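Insecticyanin A form (Manduca sexta, PDB 1Z24) binds the blue bile pigment biliverdin IX gamma in a lipocalin barrel and, mixed with lipoprotein-bound carotenes, gives hornworms their green camouflage. Local coordinates at residues F4-P10 with Y117-H122; K13-F18 with K84-Y88; G65-E71 with S178-T184; A22-W27 with T108-A114. All coordinates share one frame. Numbering follows the deposited sequence.

Contact 1 of 4, residues F4-P10 with Y117-H122; sequences FYPGYCP and YNCDYH. With BLV (biliverdin IX gamma chromophore), chain B.
A disulfide fastens the N-terminal arm, residues 4-10, to a strand of the lipocalin barrel, residues 117-122, whose other face lines the biliverdin pocket. The arm is extended, as strand 3-6 and then as loop, with Gly7 at phi/psi 87/-174, where a side chain would jam against the preceding carbonyl. Follow the barrel strand from Tyr117, whose OH lies 3.8 Å from Pro10 CG. Asn118 turns away from the arm, into the pigment pocket: its ND2 donates a 2.9 Å hydrogen bond to O1A of a biliverdin carboxylate. Cys119, chi1 t, points toward the arm and meets Cys9, chi1 m, SG to SG at 2.1 Å with chi3 -90°; their CA atoms are 5.8 Å apart. Asp120 is again on the pigment side, OD1 3.0 Å from BLV O1A. Tyr121, chi1 t, sets one ring face against Tyr8, CZ to Tyr8 CE1 3.6 Å, with centroids 4.7 Å apart and planes at an oblique 34°; Tyr121 CE1 lies 3.4 Å from Gly7 O, and Tyr121 CA 6.1 Å from Tyr8 CA. Last comes His122, chi1 m, whose ring face takes the edge of Phe4 in a T-shaped pair, centroids 5.0 Å apart, Phe4 CE2 to His122 CD2 3.5 Å. Strand 127-136 pairs with both strand 3-6 and strand 113-122, while Tyr5 and Pro6 pack on Pro6 and Tyr5 of the second subunit.

Contact 2 of 4, residues K13-F18 with K84-Y88; sequences KPVNDF and KQGKY
Phe18, chi1 t, lays one ring face over Gly86, whose CA sits 3.9 Å from the ring centroid in a CH-pi contact. A side chain on Gly86 would clash with Val15 CG1. Neither segment is regular: Lys84 leaves helix 80-83 with phi/psi 73/16, Asp17 turns at 59/41, and the two segments meet with Asn16 CA 4.5 Å from Gln85 CA and Phe18 CA 5.0 Å from Gly86 CA. Two backbone hydrogen bonds fix them, Gly86 N to Val15 O at 2.7 Å and Phe18 N to Lys84 O at 2.8 Å. Pro14 CB lies 3.3 Å from Gly86 O. Lys13 curls back, NZ donating to Pro14 O (2.8 Å) and Asn16 OD1 (2.7 Å). Lys87 turns its CA-to-CB bond away; its NZ salt-bridges Asp79. Val15 and Gly86 also form backbone hydrogen bonds with Val105 of strand 97-108. The pairing joins the loop after helix 80-83 to the N-terminal segment before the short helix 20-23, which precedes the first barrel strand of a lipocalin.

Contact 3 of 4, residues G65-E71 with S178-T184; sequences GVKEYME and STTYSLT. With BLV (biliverdin IX gamma chromophore), chain B.
At one side of the lipocalin pigment pocket, the C-terminal strand 179-182 adds itself in parallel to strand 66-76 of the barrel; the axes of 66-71 and 179-182 come within 4.4 Å, their directions 23° apart. Val66 pairs with Thr179, Lys67 with Thr180, Glu68 with Tyr181 and Tyr69 with Ser182, CA atoms 4.4 to 5.0 Å apart. The ladder opens at Gly65 (phi/psi 81/-1), whose O accepts from Ser178 N at 2.8 Å. It runs on through Lys67 N to Thr179 O (2.7 Å), Tyr181 N to Lys67 O (2.9 Å), Tyr69 N to Tyr181 O (2.9 Å) and Leu183 N to Tyr69 O (2.7 Å).

Side chains alternate. Val66, Glu68, Thr179 and Tyr181 share one face, with Val66 CG1 4.2 Å from Tyr181 CB. Lys67, Tyr69, Thr180 and Ser182 share the other, where Tyr69, chi1 p, swings its ring over Ser182 and receives Ser182 CA 3.8 Å from its centroid, a CH-pi contact. Beyond Ser182 the chain bends, and Leu183 CD1 meets Met70 CG at 4.0 Å. Both residues line the pocket: Met70 SD is 3.4 Å from C1D of the biliverdin and Leu183 CD1 3.9 Å from its CMD. Met70 and Thr184 also touch Phe92 and Phe94 of strand 88-94. The join finishes with a side chain, Thr184 OG1, accepting from Glu71 N at 2.9 Å.

Contact 4 of 4, residues A22-W27 with T108-A114; sequences AFAGAW and TDYKNYA
Here the start of the first barrel strand, which carries the Gly-x-Trp signature of lipocalins (Gly25, Ala26, Trp27), plugs against the turn between strands 97-108 and 113-122. The short helix 20-23 ends at Phe23, and Gly25, phi/psi 142/-170, lets the chain swing into strand 25-32. Trp27, chi1 m and chi2 100°, sends its indole back under the helix end, where NE1 donates to Phe23 O at 2.9 Å. The six-membered ring of Trp27 is one bump. Its hollow is formed by the turn and the start of strand 113-122: Ala114 CB lies over one face, 4.2 Å from the centroid in a CH-pi contact, Trp27 CZ3 comes 3.6 Å from Tyr113 C, and Trp27 CH2 3.6 Å from Tyr110 O.

Phe23, chi1 t, wedges in alongside by its edge, with CE1 3.8 Å from Ala114 CB and 4.2 Å from Thr108 OG1. Tyr110, at phi/psi 66/-41 and chi1 m, is the reciprocal bump, packed against the helix end with its CD1 3.7 Å from Ala22 CB and 4.0 Å from Phe23 CB; its OH bonds to Asp19 N. Lys137 NZ joins the two sides, bonding to Ala24 O and Tyr110 O. The turn holds its own shape: Asp109 OD1 accepts from Asn112 N (2.8 Å) and Tyr113 N (2.9 Å), while Thr108 makes an ST turn, its OG1 accepting from Tyr110 N at 3.0 Å.

Overall arrangement
Contacts 1, 2 and 3 lie toward the surface; contact 4 is partly buried, and its packing is mainly aromatic and apolar. Contacts 1 and 4 use the two ends of strand 113-122, on opposite sides of the chain's centre, one through a covalent bond and ring pairs, the other by filling a hollow. Contact 3 is regular backbone pairing, whereas contact 2 joins two irregular loops with just two backbone hydrogen bonds. Contacts 2 and 4 touch: the Phe18 and Phe23 rings meet edge-to-face, with Phe18 CZ 3.6 Å from Phe23 CG. Contacts 1 and 3, centres about 30 Å apart, both reach the biliverdin, through polar and mainly apolar side chains respectively.

Contact 1 of 4, residues F4-P10 with Y117-H122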
# COMPACT_ATOMS: atom_id res chain seq x y z
N PHE A 4 9.16 -0.11 10.29
CA PHE A 4 9.13 -0.99 9.13
C PHE A 4 7.78 -1.63 9.00
O PHE A 4 7.07 -1.86 9.96
CB PHE A 4 10.11 -2.15 9.42
CG PHE A 4 11.52 -1.89 8.99
CD1 PHE A 4 12.38 -1.21 9.84
CD2 PHE A 4 11.94 -2.30 7.72
CE1 PHE A 4 13.69 -0.96 9.43
CE2 PHE A 4 13.23 -2.06 7.30
CZ PHE A 4 14.10 -1.41 8.17
N TYR A 5 7.42 -1.91 7.81
CA TYR A 5 6.17 -2.56 7.55
C TYR A 5 6.50 -3.61 6.51
O TYR A 5 7.48 -3.46 5.77
CB TYR A 5 5.23 -1.62 6.90
CG TYR A 5 4.84 -0.49 7.76
CD1 TYR A 5 3.82 -0.66 8.69
CD2 TYR A 5 5.45 0.76 7.65
CE1 TYR A 5 3.38 0.39 9.50
CE2 TYR A 5 5.00 1.84 8.43
CZ TYR A 5 3.95 1.66 9.35
OH TYR A 5 3.48 2.66 10.15
N PRO A 6 5.75 -4.67 6.44
CA PRO A 6 6.06 -5.70 5.48
C PRO A 6 5.82 -5.40 4.04
O PRO A 6 4.95 -4.62 3.71
CB PRO A 6 5.21 -6.90 5.82
CG PRO A 6 4.16 -6.42 6.80
CD PRO A 6 4.64 -5.05 7.32
N GLY A 7 6.58 -6.04 3.17
CA GLY A 7 6.38 -5.84 1.75
C GLY A 7 7.10 -4.69 1.13
O GLY A 7 7.91 -4.03 1.78
N TYR A 8 6.79 -4.49 -0.15
CA TYR A 8 7.40 -3.42 -0.94
C TYR A 8 6.77 -2.10 -0.57
O TYR A 8 5.69 -2.09 -0.01
CB TYR A 8 7.09 -3.68 -2.49
CG TYR A 8 7.71 -4.95 -3.03
CD1 TYR A 8 9.07 -5.05 -3.25
CD2 TYR A 8 6.97 -6.09 -3.28
CE1 TYR A 8 9.68 -6.20 -3.76
CE2 TYR A 8 7.54 -7.26 -3.75
CZ TYR A 8 8.91 -7.33 -3.99
OH TYR A 8 9.50 -8.50 -4.45
N CYS A 9 7.42 -1.00 -0.91
CA CYS A 9 6.86 0.30 -0.60
C CYS A 9 5.59 0.43 -1.36
O CYS A 9 5.56 -0.11 -2.44
CB CYS A 9 7.84 1.31 -1.28
SG CYS A 9 9.31 1.42 -0.28
N PRO A 10 4.57 1.12 -0.85
CA PRO A 10 3.31 1.26 -1.57
C PRO A 10 3.38 2.29 -2.67
O PRO A 10 4.31 3.12 -2.77
CB PRO A 10 2.31 1.92 -0.64
CG PRO A 10 3.18 2.52 0.43
CD PRO A 10 4.36 1.55 0.53
N TYR A 117 8.23 12.77 2.63
CA TYR A 117 8.23 11.36 2.97
C TYR A 117 9.21 10.54 2.16
O TYR A 117 9.73 11.02 1.21
CB TYR A 117 6.83 10.95 2.47
CG TYR A 117 6.46 9.48 2.20
CD1 TYR A 117 5.74 8.76 3.16
CD2 TYR A 117 6.78 8.86 0.99
CE1 TYR A 117 5.34 7.44 2.96
CE2 TYR A 117 6.39 7.54 0.76
CZ TYR A 117 5.67 6.84 1.74
OH TYR A 117 5.28 5.56 1.50
N ASN A 118 9.46 9.31 2.55
CA ASN A 118 10.34 8.40 1.83
C ASN A 118 9.99 6.98 2.26
O ASN A 118 9.38 6.80 3.30
CB ASN A 118 11.83 8.66 1.67
CG ASN A 118 12.66 7.86 2.65
OD1 ASN A 118 12.47 7.92 3.87
ND2 ASN A 118 13.62 7.17 2.10
N CYS A 119 10.34 6.01 1.45
CA CYS A 119 10.09 4.60 1.66
C CYS A 119 11.34 3.93 1.20
O CYS A 119 11.77 4.11 0.08
CB CYS A 119 8.83 4.08 0.89
SG CYS A 119 8.56 2.35 1.40
N ASP A 120 11.93 3.19 2.10
CA ASP A 120 13.17 2.47 1.87
C ASP A 120 12.93 0.97 1.94
O ASP A 120 12.62 0.43 3.01
CB ASP A 120 14.09 2.92 3.02
CG ASP A 120 15.53 2.50 2.85
OD1 ASP A 120 16.46 3.23 3.17
OD2 ASP A 120 15.73 1.33 2.32
N TYR A 121 13.08 0.30 0.79
CA TYR A 121 12.84 -1.14 0.75
C TYR A 121 14.09 -1.99 1.04
O TYR A 121 15.11 -1.78 0.43
CB TYR A 121 12.09 -1.58 -0.56
CG TYR A 121 11.83 -3.10 -0.61
CD1 TYR A 121 10.85 -3.72 0.17
CD2 TYR A 121 12.59 -3.95 -1.42
CE1 TYR A 121 10.66 -5.10 0.15
CE2 TYR A 121 12.38 -5.33 -1.51
CZ TYR A 121 11.43 -5.90 -0.68
OH TYR A 121 11.25 -7.21 -0.70
N HIS A 122 14.00 -2.94 1.98
CA HIS A 122 15.09 -3.86 2.34
C HIS A 122 14.73 -5.27 1.83
O HIS A 122 14.01 -5.99 2.47
CB HIS A 122 15.12 -3.96 3.84
CG HIS A 122 15.64 -2.69 4.42
ND1 HIS A 122 16.88 -2.63 5.07
CD2 HIS A 122 15.09 -1.44 4.46
CE1 HIS A 122 17.05 -1.35 5.48
NE2 HIS A 122 16.00 -0.62 5.12
NA BLV B . 17.23 12.17 5.64
C1A BLV B . 17.57 10.88 5.41
C2A BLV B . 16.94 10.30 4.24
C3A BLV B . 16.17 11.30 3.72
C4A BLV B . 16.35 12.46 4.61
CMA BLV B . 15.19 11.27 2.48
OA BLV B . 18.35 10.29 6.13
CAA BLV B . 17.07 8.91 3.78
CBA BLV B . 16.19 8.15 4.73
CGA BLV B . 16.39 6.65 4.50
O1A BLV B . 15.59 5.99 3.89
O2A BLV B . 17.38 6.14 4.90
CHB BLV B . 15.69 13.67 4.41
NB BLV B . 16.57 15.06 6.22
C1B BLV B . 15.62 14.76 5.26
C2B BLV B . 14.58 15.75 5.24
C3B BLV B . 14.90 16.64 6.19
C4B BLV B . 16.15 16.19 6.81
CMB BLV B . 13.37 15.77 4.32
CAB BLV B . 14.12 17.86 6.56
CBB BLV B . 14.06 18.08 7.91
CHC BLV B . 16.82 16.91 7.81
NC BLV B . 18.75 15.61 8.48
C1C BLV B . 18.04 16.76 8.40
C2C BLV B . 18.73 17.86 9.09
C3C BLV B . 19.90 17.45 9.58
C4C BLV B . 19.92 15.98 9.19
CMC BLV B . 18.25 19.23 9.12
CAC BLV B . 21.03 18.12 10.39
CBC BLV B . 22.29 17.64 10.34
CHD BLV B . 20.94 15.04 9.57
ND BLV B . 20.92 13.62 7.54
C1D BLV B . 21.42 13.98 8.83
C2D BLV B . 22.54 13.06 9.21
C3D BLV B . 22.71 12.17 8.17
C4D BLV B . 21.73 12.55 7.18
CMD BLV B . 23.34 13.05 10.48
OD BLV B . 21.61 11.98 6.12
CAD BLV B . 23.71 11.08 8.09
CBD BLV B . 24.84 11.55 7.18
CGD BLV B . 25.83 10.37 6.86
O1D BLV B . 26.82 10.24 7.51
O2D BLV B . 25.61 9.57 5.97

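Contact 2 of 4, residues K13-F18 with K84-Y88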
# COMPACT_ATOMS: atom_id res chain seq x y z
N LYS A 13 2.23 9.05 -5.02
CA LYS A 13 2.52 10.08 -6.01
C LYS A 13 2.68 11.38 -5.27
O LYS A 13 1.79 11.77 -4.55
CB LYS A 13 1.34 10.21 -6.96
CG LYS A 13 1.51 11.33 -7.95
CD LYS A 13 0.25 11.76 -8.74
CE LYS A 13 -0.60 12.73 -7.93
NZ LYS A 13 0.07 13.99 -7.47
N PRO A 14 3.82 12.04 -5.41
CA PRO A 14 4.11 13.27 -4.75
C PRO A 14 3.34 14.44 -5.33
O PRO A 14 2.61 14.28 -6.29
CB PRO A 14 5.59 13.48 -4.90
CG PRO A 14 6.04 12.58 -6.05
CD PRO A 14 4.88 11.68 -6.33
N VAL A 15 3.51 15.60 -4.73
CA VAL A 15 2.83 16.78 -5.17
C VAL A 15 3.07 17.16 -6.64
O VAL A 15 4.17 17.02 -7.18
CB VAL A 15 3.17 17.93 -4.20
CG1 VAL A 15 4.63 18.30 -4.37
CG2 VAL A 15 2.32 19.18 -4.51
N ASN A 16 2.02 17.66 -7.28
CA ASN A 16 2.10 18.09 -8.66
C ASN A 16 2.49 19.58 -8.83
O ASN A 16 2.25 20.45 -7.96
CB ASN A 16 0.71 17.95 -9.32
CG ASN A 16 0.46 16.54 -9.68
OD1 ASN A 16 -0.53 15.94 -9.31
ND2 ASN A 16 1.36 15.99 -10.42
N ASP A 17 3.06 19.90 -9.98
CA ASP A 17 3.40 21.29 -10.23
C ASP A 17 4.34 21.85 -9.22
O ASP A 17 4.20 22.99 -8.81
CB ASP A 17 2.14 22.13 -10.21
CG ASP A 17 1.86 22.59 -11.63
OD1 ASP A 17 0.75 22.57 -12.15
OD2 ASP A 17 2.96 23.00 -12.25
N PHE A 18 5.30 21.05 -8.84
CA PHE A 18 6.24 21.50 -7.87
C PHE A 18 7.02 22.73 -8.32
O PHE A 18 7.53 22.76 -9.44
CB PHE A 18 7.22 20.38 -7.68
CG PHE A 18 8.15 20.66 -6.49
CD1 PHE A 18 9.55 20.67 -6.58
CD2 PHE A 18 7.61 20.91 -5.24
CE1 PHE A 18 10.40 20.89 -5.48
CE2 PHE A 18 8.43 21.16 -4.14
CZ PHE A 18 9.82 21.13 -4.24
N LYS A 84 7.24 16.99 -13.33
CA LYS A 84 7.02 18.25 -12.60
C LYS A 84 6.52 18.01 -11.18
O LYS A 84 6.00 18.93 -10.54
CB LYS A 84 6.09 19.24 -13.29
CG LYS A 84 6.39 19.31 -14.77
CD LYS A 84 7.81 19.73 -15.05
CE LYS A 84 8.12 20.06 -16.51
NZ LYS A 84 7.85 18.93 -17.44
N GLN A 85 6.69 16.76 -10.70
CA GLN A 85 6.26 16.39 -9.33
C GLN A 85 7.28 16.80 -8.26
O GLN A 85 8.45 17.11 -8.55
CB GLN A 85 5.87 14.92 -9.21
CG GLN A 85 4.59 14.51 -9.99
CD GLN A 85 4.68 13.02 -10.21
OE1 GLN A 85 5.62 12.39 -9.71
NE2 GLN A 85 3.75 12.44 -10.91
N GLY A 86 6.86 16.80 -6.98
CA GLY A 86 7.81 17.21 -5.93
C GLY A 86 8.66 16.10 -5.38
O GLY A 86 8.29 15.33 -4.45
N LYS A 87 9.80 16.02 -6.00
CA LYS A 87 10.78 15.03 -5.67
C LYS A 87 12.14 15.65 -5.94
O LYS A 87 12.40 16.15 -7.05
CB LYS A 87 10.43 13.79 -6.51
CG LYS A 87 11.05 12.53 -5.93
CD LYS A 87 10.92 11.32 -6.86
CE LYS A 87 9.50 10.86 -7.11
NZ LYS A 87 9.49 9.63 -7.94
N TYR A 88 13.01 15.64 -4.94
CA TYR A 88 14.32 16.23 -5.10
C TYR A 88 15.44 15.38 -4.51
O TYR A 88 15.25 14.48 -3.69
CB TYR A 88 14.29 17.72 -4.61
CG TYR A 88 14.02 17.88 -3.14
CD1 TYR A 88 15.06 17.92 -2.21
CD2 TYR A 88 12.69 17.91 -2.68
CE1 TYR A 88 14.83 18.09 -0.83
CE2 TYR A 88 12.43 18.05 -1.32
CZ TYR A 88 13.49 18.15 -0.41
OH TYR A 88 13.19 18.27 0.92

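Contact 3 of 4, residues G65-E71 with S178-T184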
# COMPACT_ATOMS: atom_id res chain seq x y z
N GLY A 65 24.93 20.96 22.83
CA GLY A 65 25.66 22.20 22.68
C GLY A 65 26.43 22.34 21.41
O GLY A 65 27.06 23.36 21.16
N VAL A 66 26.36 21.33 20.61
CA VAL A 66 27.08 21.42 19.37
C VAL A 66 26.16 21.47 18.19
O VAL A 66 25.19 20.69 18.07
CB VAL A 66 27.89 20.18 19.16
CG1 VAL A 66 28.65 20.39 17.83
CG2 VAL A 66 28.78 20.12 20.39
N LYS A 67 26.49 22.39 17.32
CA LYS A 67 25.68 22.50 16.18
C LYS A 67 26.29 21.76 15.06
O LYS A 67 27.29 22.21 14.51
CB LYS A 67 25.47 23.92 15.70
CG LYS A 67 24.32 24.09 14.72
CD LYS A 67 24.54 25.00 13.53
CE LYS A 67 24.81 26.49 13.69
NZ LYS A 67 23.75 27.37 13.12
N GLU A 68 25.67 20.65 14.72
CA GLU A 68 26.17 19.88 13.60
C GLU A 68 25.44 20.23 12.31
O GLU A 68 24.18 20.40 12.25
CB GLU A 68 26.13 18.39 13.85
CG GLU A 68 26.89 18.06 15.10
CD GLU A 68 26.69 16.62 15.48
OE1 GLU A 68 26.10 15.84 14.77
OE2 GLU A 68 27.17 16.31 16.64
N TYR A 69 26.25 20.34 11.25
CA TYR A 69 25.64 20.67 10.00
C TYR A 69 26.19 19.94 8.80
O TYR A 69 27.24 19.28 8.88
CB TYR A 69 25.67 22.18 9.84
CG TYR A 69 27.07 22.64 9.74
CD1 TYR A 69 27.56 22.89 8.46
CD2 TYR A 69 27.86 22.86 10.88
CE1 TYR A 69 28.87 23.36 8.30
CE2 TYR A 69 29.17 23.33 10.75
CZ TYR A 69 29.65 23.57 9.45
OH TYR A 69 30.93 24.04 9.24
N MET A 70 25.46 20.05 7.69
CA MET A 70 25.83 19.41 6.44
C MET A 70 25.53 20.35 5.31
O MET A 70 24.48 20.99 5.30
CB MET A 70 24.84 18.27 6.14
CG MET A 70 24.80 17.18 7.16
SD MET A 70 23.34 16.12 7.01
CE MET A 70 23.73 15.01 5.69
N GLU A 71 26.46 20.41 4.37
CA GLU A 71 26.28 21.27 3.21
C GLU A 71 26.25 20.42 1.96
O GLU A 71 27.08 19.52 1.83
CB GLU A 71 27.43 22.27 3.12
CG GLU A 71 27.62 23.03 4.45
CD GLU A 71 28.52 24.26 4.35
OE1 GLU A 71 28.06 25.35 4.23
OE2 GLU A 71 29.82 24.02 4.39
N SER A 178 27.33 26.11 21.71
CA SER A 178 28.57 26.79 22.01
C SER A 178 29.54 26.59 20.86
O SER A 178 30.43 27.40 20.63
CB SER A 178 29.19 26.23 23.25
OG SER A 178 29.46 24.85 22.99
N THR A 179 29.35 25.51 20.13
CA THR A 179 30.24 25.26 19.02
C THR A 179 29.57 24.51 17.89
O THR A 179 28.50 23.94 18.11
CB THR A 179 31.46 24.49 19.52
OG1 THR A 179 32.49 24.52 18.54
CG2 THR A 179 31.02 23.08 19.87
N THR A 180 30.25 24.53 16.70
CA THR A 180 29.82 23.88 15.46
C THR A 180 30.66 22.73 14.91
O THR A 180 31.78 22.45 15.30
CB THR A 180 29.57 24.86 14.38
OG1 THR A 180 30.74 25.12 13.73
CG2 THR A 180 29.01 26.09 15.01
N TYR A 181 30.10 22.03 13.98
CA TYR A 181 30.85 20.93 13.43
C TYR A 181 30.20 20.48 12.17
O TYR A 181 28.99 20.20 12.15
CB TYR A 181 30.95 19.82 14.42
CG TYR A 181 31.49 18.56 13.88
CD1 TYR A 181 32.86 18.34 13.94
CD2 TYR A 181 30.67 17.57 13.34
CE1 TYR A 181 33.43 17.16 13.47
CE2 TYR A 181 31.23 16.38 12.87
CZ TYR A 181 32.61 16.17 12.93
OH TYR A 181 33.19 15.00 12.48
N SER A 182 31.03 20.46 11.15
CA SER A 182 30.61 20.06 9.83
C SER A 182 30.63 18.55 9.64
O SER A 182 31.67 17.93 9.66
CB SER A 182 31.64 20.54 8.83
OG SER A 182 31.17 20.30 7.50
N LEU A 183 29.48 17.94 9.43
CA LEU A 183 29.47 16.51 9.23
C LEU A 183 29.98 16.16 7.85
O LEU A 183 30.51 15.10 7.65
CB LEU A 183 28.03 15.94 9.37
CG LEU A 183 27.45 16.17 10.76
CD1 LEU A 183 26.01 15.92 10.71
CD2 LEU A 183 28.03 15.17 11.73
N THR A 184 29.76 17.05 6.89
CA THR A 184 30.18 16.84 5.50
C THR A 184 31.60 17.34 5.38
O THR A 184 32.08 18.03 6.24
CB THR A 184 29.24 17.54 4.46
OG1 THR A 184 28.85 18.84 4.95
CG2 THR A 184 27.90 16.77 4.33
NA BLV B . 17.23 12.17 5.64
C1A BLV B . 17.57 10.88 5.41
C2A BLV B . 16.94 10.30 4.24
C3A BLV B . 16.17 11.30 3.72
C4A BLV B . 16.35 12.46 4.61
CMA BLV B . 15.19 11.27 2.48
OA BLV B . 18.35 10.29 6.13
CAA BLV B . 17.07 8.91 3.78
CBA BLV B . 16.19 8.15 4.73
CGA BLV B . 16.39 6.65 4.50
O1A BLV B . 15.59 5.99 3.89
O2A BLV B . 17.38 6.14 4.90
CHB BLV B . 15.69 13.67 4.41
NB BLV B . 16.57 15.06 6.22
C1B BLV B . 15.62 14.76 5.26
C2B BLV B . 14.58 15.75 5.24
C3B BLV B . 14.90 16.64 6.19
C4B BLV B . 16.15 16.19 6.81
CMB BLV B . 13.37 15.77 4.32
CAB BLV B . 14.12 17.86 6.56
CBB BLV B . 14.06 18.08 7.91
CHC BLV B . 16.82 16.91 7.81
NC BLV B . 18.75 15.61 8.48
C1C BLV B . 18.04 16.76 8.40
C2C BLV B . 18.73 17.86 9.09
C3C BLV B . 19.90 17.45 9.58
C4C BLV B . 19.92 15.98 9.19
CMC BLV B . 18.25 19.23 9.12
CAC BLV B . 21.03 18.12 10.39
CBC BLV B . 22.29 17.64 10.34
CHD BLV B . 20.94 15.04 9.57
ND BLV B . 20.92 13.62 7.54
C1D BLV B . 21.42 13.98 8.83
C2D BLV B . 22.54 13.06 9.21
C3D BLV B . 22.71 12.17 8.17
C4D BLV B . 21.73 12.55 7.18
CMD BLV B . 23.34 13.05 10.48
OD BLV B . 21.61 11.98 6.12
CAD BLV B . 23.71 11.08 8.09
CBD BLV B . 24.84 11.55 7.18
CGD BLV B . 25.83 10.37 6.86
O1D BLV B . 26.82 10.24 7.51
O2D BLV B . 25.61 9.57 5.97

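Contact 4 of 4, residues A22-W27 with T108-A114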
# COMPACT_ATOMS: atom_id res chain seq x y z
N ALA A 22 9.72 28.50 -5.09
CA ALA A 22 8.78 28.86 -4.07
C ALA A 22 9.09 28.02 -2.83
O ALA A 22 8.87 28.40 -1.69
CB ALA A 22 7.40 28.52 -4.62
N PHE A 23 9.63 26.85 -3.06
CA PHE A 23 9.92 25.99 -1.95
C PHE A 23 11.13 26.37 -1.14
O PHE A 23 11.25 26.01 0.02
CB PHE A 23 10.05 24.59 -2.53
CG PHE A 23 10.06 23.47 -1.52
CD1 PHE A 23 8.87 23.10 -0.88
CD2 PHE A 23 11.24 22.77 -1.24
CE1 PHE A 23 8.84 22.05 0.05
CE2 PHE A 23 11.23 21.73 -0.31
CZ PHE A 23 10.03 21.36 0.32
N ALA A 24 12.03 27.05 -1.78
CA ALA A 24 13.23 27.48 -1.14
C ALA A 24 12.97 28.22 0.18
O ALA A 24 11.95 28.89 0.40
CB ALA A 24 14.12 28.24 -2.16
N GLY A 25 13.89 28.08 1.12
CA GLY A 25 13.75 28.71 2.41
C GLY A 25 14.24 27.84 3.56
O GLY A 25 14.86 26.82 3.38
N ALA A 26 13.96 28.26 4.77
CA ALA A 26 14.37 27.53 5.96
C ALA A 26 13.21 26.74 6.55
O ALA A 26 12.19 27.26 7.05
CB ALA A 26 14.88 28.56 6.94
N TRP A 27 13.34 25.45 6.48
CA TRP A 27 12.25 24.63 6.99
C TRP A 27 12.57 24.03 8.33
O TRP A 27 13.62 23.40 8.48
CB TRP A 27 11.99 23.47 5.98
CG TRP A 27 11.39 23.90 4.68
CD1 TRP A 27 12.04 24.09 3.48
CD2 TRP A 27 9.98 24.21 4.47
NE1 TRP A 27 11.12 24.50 2.54
CE2 TRP A 27 9.84 24.55 3.08
CE3 TRP A 27 8.83 24.22 5.28
CZ2 TRP A 27 8.61 24.91 2.50
CZ3 TRP A 27 7.62 24.63 4.67
CH2 TRP A 27 7.53 24.99 3.33
N THR A 108 2.31 20.62 0.02
CA THR A 108 2.83 21.84 0.56
C THR A 108 2.12 23.05 -0.01
O THR A 108 1.63 23.07 -1.16
CB THR A 108 4.29 21.98 0.10
OG1 THR A 108 4.83 23.12 0.76
CG2 THR A 108 4.43 22.20 -1.43
N ASP A 109 2.09 24.10 0.80
CA ASP A 109 1.50 25.37 0.35
C ASP A 109 2.63 26.38 0.10
O ASP A 109 2.40 27.54 -0.10
CB ASP A 109 0.53 26.08 1.23
CG ASP A 109 1.13 26.43 2.54
OD1 ASP A 109 2.28 26.16 2.89
OD2 ASP A 109 0.28 27.06 3.22
N TYR A 110 3.88 25.89 0.14
CA TYR A 110 5.11 26.65 -0.08
C TYR A 110 5.46 27.74 0.94
O TYR A 110 6.62 27.89 1.31
CB TYR A 110 5.19 27.23 -1.49
CG TYR A 110 5.05 26.20 -2.57
CD1 TYR A 110 6.20 25.48 -2.90
CD2 TYR A 110 3.85 25.95 -3.25
CE1 TYR A 110 6.17 24.52 -3.92
CE2 TYR A 110 3.80 24.98 -4.26
CZ TYR A 110 4.97 24.27 -4.58
OH TYR A 110 4.93 23.31 -5.54
N LYS A 111 4.47 28.52 1.39
CA LYS A 111 4.74 29.58 2.36
C LYS A 111 4.69 29.12 3.79
O LYS A 111 5.27 29.77 4.63
CB LYS A 111 3.63 30.59 2.41
CG LYS A 111 3.26 31.00 1.04
CD LYS A 111 4.23 32.04 0.52
CE LYS A 111 3.76 32.69 -0.78
NZ LYS A 111 4.30 32.04 -2.01
N ASN A 112 3.99 28.03 4.11
CA ASN A 112 3.97 27.68 5.53
C ASN A 112 4.29 26.25 5.94
O ASN A 112 4.86 26.04 6.99
CB ASN A 112 2.50 27.72 6.00
CG ASN A 112 1.98 29.07 5.72
OD1 ASN A 112 2.48 30.03 6.24
ND2 ASN A 112 1.04 29.15 4.83
N TYR A 113 3.87 25.27 5.15
CA TYR A 113 4.14 23.89 5.54
C TYR A 113 4.43 23.02 4.34
O TYR A 113 4.10 23.33 3.18
CB TYR A 113 2.87 23.29 6.27
CG TYR A 113 1.82 22.90 5.24
CD1 TYR A 113 1.79 21.63 4.65
CD2 TYR A 113 0.86 23.83 4.84
CE1 TYR A 113 0.87 21.32 3.65
CE2 TYR A 113 -0.09 23.55 3.85
CZ TYR A 113 -0.07 22.28 3.26
OH TYR A 113 -0.98 22.00 2.30
N ALA A 114 5.05 21.90 4.68
CA ALA A 114 5.37 20.87 3.73
C ALA A 114 5.29 19.53 4.43
O ALA A 114 5.64 19.42 5.60
CB ALA A 114 6.75 20.94 3.05